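Local coordinates for antigen MTB48, Mycobacterial protein (Mycobacterium smegmatis, PDB 4WJ1) that is exported by the ESX-1 type VII secretion system and is probably involved in DNA conjugation, at least in the recipient strain, this piece holding its PE and PPE domains, at residues Y158-D161 with Q162-Y166; T201-A204 with D205-A208. All coordinates share one frame; numbering follows the deposited sequence.

Contact 1: residues Y158-D161 with Q162-Y166; sequences YFRD and QWRDY
F159 and W163, one turn apart on helix 154-178, meet through their aromatic rings on the buried side. The indole presents its edge: W163 NE1 lies 3.2 Å from F159 CE2, and W163 CD1 sits over the centre of the phenyl face. The planes meet obliquely, at 59°. The first torsions draw the rings together, since F159 carries CG anti to its N (chi1 166°) while W163 turns CG anti to its carbonyl carbon.

Round the helix, Q162 lies flat over Y158. Its CG stands 4.0 Å from the centroid of the Y158 ring, a CH-pi contact over the face, and its amide plane is nearly parallel to that ring. The amide oxygen is bound to the backbone N of G31, which should steady this pose.

The charged side is a salt-bridge network. D161 OD1 takes R160 NE at 2.8 Å, from above the carboxylate plane, and forms a second salt bridge with R164 NH1 at 3.2 Å. R164, bent at chi3 (67°), sets one face of its guanidinium over D161 CA, the two side chains running alongside each other, and sends NE to D165 OD1 at 3.1 Å. The acids probably offset the closeness of the two arginines. R160 NH1 is hydrogen-bonded to T218 OG1 on helix 187-230. Four backbone bonds underlie this amphipathic helix, whose apolar face packs on L56 and L213 in the joint PE-PPE helical bundle.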
# COMPACT_ATOMS: atom_id res chain seq x y z
N TYR A 158 16.63 -2.96 1.51
CA TYR A 158 15.79 -4.14 1.67
C TYR A 158 14.30 -3.73 1.66
O TYR A 158 13.45 -4.40 1.09
CB TYR A 158 16.14 -4.87 2.94
CG TYR A 158 15.48 -6.20 3.02
CD1 TYR A 158 15.46 -7.04 1.91
CD2 TYR A 158 14.86 -6.64 4.19
CE1 TYR A 158 14.85 -8.28 1.97
CE2 TYR A 158 14.24 -7.87 4.25
CZ TYR A 158 14.24 -8.69 3.14
OH TYR A 158 13.63 -9.92 3.19
N PHE A 159 14.03 -2.62 2.34
CA PHE A 159 12.73 -1.98 2.38
C PHE A 159 12.27 -1.73 0.95
O PHE A 159 11.15 -2.08 0.58
CB PHE A 159 12.84 -0.68 3.20
CG PHE A 159 11.65 0.27 3.07
CD1 PHE A 159 11.62 1.23 2.07
CD2 PHE A 159 10.63 0.27 4.02
CE1 PHE A 159 10.57 2.13 1.98
CE2 PHE A 159 9.58 1.16 3.94
CZ PHE A 159 9.54 2.10 2.92
N ARG A 160 13.17 -1.17 0.15
CA ARG A 160 12.87 -0.90 -1.25
C ARG A 160 12.52 -2.20 -1.97
O ARG A 160 11.52 -2.28 -2.66
CB ARG A 160 14.04 -0.21 -1.93
CG ARG A 160 13.80 0.18 -3.37
CD ARG A 160 14.22 -0.92 -4.34
NE ARG A 160 15.51 -1.50 -3.99
CZ ARG A 160 16.67 -0.97 -4.34
NH1 ARG A 160 16.70 0.15 -5.06
NH2 ARG A 160 17.81 -1.56 -3.98
N ASP A 161 13.35 -3.22 -1.80
CA ASP A 161 13.09 -4.50 -2.44
C ASP A 161 11.74 -5.07 -1.99
O ASP A 161 11.00 -5.64 -2.80
CB ASP A 161 14.20 -5.50 -2.11
CG ASP A 161 15.54 -5.13 -2.72
OD1 ASP A 161 15.59 -4.25 -3.60
OD2 ASP A 161 16.55 -5.75 -2.33
N GLN A 162 11.42 -4.93 -0.71
CA GLN A 162 10.20 -5.54 -0.20
C GLN A 162 8.94 -4.89 -0.78
O GLN A 162 7.97 -5.57 -1.07
CB GLN A 162 10.15 -5.43 1.32
CG GLN A 162 11.12 -6.31 2.06
CD GLN A 162 10.87 -6.27 3.53
OE1 GLN A 162 10.22 -7.14 4.06
NE2 GLN A 162 11.38 -5.23 4.20
N TRP A 163 8.98 -3.58 -0.93
CA TRP A 163 7.85 -2.86 -1.45
C TRP A 163 7.72 -3.15 -2.93
O TRP A 163 6.62 -3.45 -3.41
CB TRP A 163 7.99 -1.37 -1.18
CG TRP A 163 7.47 -1.06 0.18
CD1 TRP A 163 8.20 -0.83 1.31
CD2 TRP A 163 6.09 -0.99 0.57
NE1 TRP A 163 7.36 -0.60 2.38
CE2 TRP A 163 6.06 -0.70 1.95
CE3 TRP A 163 4.88 -1.14 -0.11
CZ2 TRP A 163 4.88 -0.55 2.65
CZ3 TRP A 163 3.71 -0.99 0.59
CH2 TRP A 163 3.71 -0.70 1.95
N ARG A 164 8.84 -3.11 -3.64
CA ARG A 164 8.82 -3.41 -5.06
C ARG A 164 8.18 -4.76 -5.32
O ARG A 164 7.37 -4.91 -6.24
CB ARG A 164 10.23 -3.39 -5.63
CG ARG A 164 10.31 -3.74 -7.11
CD ARG A 164 11.74 -4.09 -7.48
NE ARG A 164 12.15 -5.32 -6.82
CZ ARG A 164 13.39 -5.58 -6.39
NH1 ARG A 164 14.35 -4.68 -6.56
NH2 ARG A 164 13.65 -6.73 -5.79
N ASP A 165 8.50 -5.73 -4.48
CA ASP A 165 8.05 -7.09 -4.74
C ASP A 165 6.66 -7.35 -4.25
O ASP A 165 6.07 -8.38 -4.58
CB ASP A 165 8.99 -8.07 -4.09
CG ASP A 165 10.33 -8.08 -4.77
OD1 ASP A 165 10.45 -7.73 -5.96
OD2 ASP A 165 11.28 -8.45 -4.09
N TYR A 166 6.13 -6.41 -3.48
CA TYR A 166 4.78 -6.54 -2.96
C TYR A 166 3.78 -6.14 -4.04
O TYR A 166 2.60 -6.49 -3.96
CB TYR A 166 4.60 -5.68 -1.72
CG TYR A 166 3.45 -6.13 -0.85
CD1 TYR A 166 3.36 -7.44 -0.41
CD2 TYR A 166 2.47 -5.23 -0.45
CE1 TYR A 166 2.32 -7.85 0.39
CE2 TYR A 166 1.43 -5.63 0.36
CZ TYR A 166 1.37 -6.94 0.78
OH TYR A 166 0.35 -7.36 1.59

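Contact 2: residues T201-A204 with D205-A208; sequences TWWA and DMGA
M206, a selenomethionine, lays its side chain across the indole of W202 one helical turn earlier. Its CG is 3.4 Å from the centroid of the six-membered ring and 10° off the ring normal, a close CH-pi contact. Beyond it the chain bends at chi2 (-47°) and chi3, which keeps the rest of the side chain alongside the indole: SE stands obliquely 4.3 Å from the same centroid, a Met-aromatic contact, and the methyl CE reaches within 3.4 Å of W202 NE1. That N-H is bound to the backbone O of G281, so the indole is held at edge and face. W202 CZ3 sits over the centre of the W203 face, and W203 CE3 lies 4.0 Å from M206 CB.

The other flank is looser. Between T201 and D205 the side chains come no nearer than 4.1 Å, CG2 to OD2, and the exposed A208 has little packed against it. D205 is solvent-exposed too, although its CB and CG rest against the backbone carbonyls of W202 and T201. Backbone i to i+4 hydrogen bonds run regularly through both flanks, such as M206 N to W202 O at 2.7 Å.

The packed side of helix 187-230 faces two helices and a loop: T59 and F60 of helix 40-96 meet M206, L170 and H173 of helix 154-178 meet W203, and P283 and P284 lie against W202.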
# COMPACT_ATOMS: atom_id res chain seq x y z
N THR A 201 -9.71 -3.77 -9.32
CA THR A 201 -8.91 -2.79 -10.02
C THR A 201 -8.13 -1.94 -9.04
O THR A 201 -7.02 -1.50 -9.33
CB THR A 201 -9.81 -1.94 -10.91
OG1 THR A 201 -10.07 -2.68 -12.10
CG2 THR A 201 -9.16 -0.63 -11.31
N TRP A 202 -8.71 -1.72 -7.87
CA TRP A 202 -8.09 -0.86 -6.89
C TRP A 202 -6.86 -1.55 -6.29
O TRP A 202 -5.84 -0.92 -6.05
CB TRP A 202 -9.10 -0.50 -5.81
CG TRP A 202 -8.54 0.25 -4.66
CD1 TRP A 202 -8.41 1.59 -4.55
CD2 TRP A 202 -8.06 -0.31 -3.44
NE1 TRP A 202 -7.86 1.92 -3.33
CE2 TRP A 202 -7.64 0.76 -2.63
CE3 TRP A 202 -7.94 -1.62 -2.95
CZ2 TRP A 202 -7.12 0.57 -1.35
CZ3 TRP A 202 -7.42 -1.81 -1.68
CH2 TRP A 202 -7.02 -0.71 -0.89
N TRP A 203 -6.97 -2.85 -6.06
CA TRP A 203 -5.85 -3.61 -5.56
C TRP A 203 -4.68 -3.51 -6.53
O TRP A 203 -3.54 -3.33 -6.11
CB TRP A 203 -6.25 -5.06 -5.33
CG TRP A 203 -6.84 -5.29 -3.98
CD1 TRP A 203 -8.06 -5.82 -3.71
CD2 TRP A 203 -6.23 -5.00 -2.71
NE1 TRP A 203 -8.26 -5.88 -2.35
CE2 TRP A 203 -7.16 -5.39 -1.71
CE3 TRP A 203 -5.00 -4.47 -2.32
CZ2 TRP A 203 -6.89 -5.25 -0.35
CZ3 TRP A 203 -4.74 -4.32 -0.96
CH2 TRP A 203 -5.67 -4.71 0.00
N ALA A 204 -4.96 -3.60 -7.82
CA ALA A 204 -3.92 -3.44 -8.82
C ALA A 204 -3.31 -2.04 -8.74
O ALA A 204 -2.10 -1.88 -8.91
CB ALA A 204 -4.46 -3.69 -10.18
N ASP A 205 -4.13 -1.03 -8.47
CA ASP A 205 -3.61 0.32 -8.27
C ASP A 205 -2.74 0.37 -7.02
O ASP A 205 -1.69 1.01 -7.00
CB ASP A 205 -4.75 1.35 -8.15
CG ASP A 205 -5.60 1.42 -9.41
OD1 ASP A 205 -5.15 0.89 -10.45
OD2 ASP A 205 -6.72 1.99 -9.37
N MSE A 206 -3.17 -0.33 -5.98
CA MSE A 206 -2.39 -0.40 -4.76
C MSE A 206 -1.03 -1.05 -5.04
O MSE A 206 -0.01 -0.62 -4.50
CB MSE A 206 -3.16 -1.15 -3.68
CG MSE A 206 -4.29 -0.34 -3.09
SE MSE A 206 -3.77 1.49 -2.60
CE MSE A 206 -4.57 2.43 -4.12
N GLY A 207 -1.01 -2.06 -5.90
CA GLY A 207 0.23 -2.67 -6.35
C GLY A 207 1.11 -1.63 -7.04
O GLY A 207 2.29 -1.53 -6.76
N ALA A 208 0.53 -0.84 -7.92
CA ALA A 208 1.29 0.18 -8.62
C ALA A 208 1.87 1.21 -7.66
O ALA A 208 2.95 1.75 -7.92
CB ALA A 208 0.43 0.88 -9.66

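From the N terminus the chain passes helix 12-22 and a loop that touches both sites, then helix 40-96, which also supplies residues to both. Contact 1 then comes on helix 154-178 and contact 2 on the next helix, 187-230. Each is local to one helix, so neither closes a loop; they follow in series, without nesting or crossing. Their centres lie 16 Å apart and their nearest atoms about 5 Å, without touching. F60 nevertheless meets both W163 and M206, and W163 packs on C210 and L213, just past contact 2 on helix 187-230. Together the two sites join the PPE-domain helices to helix 40-96 of the PE part.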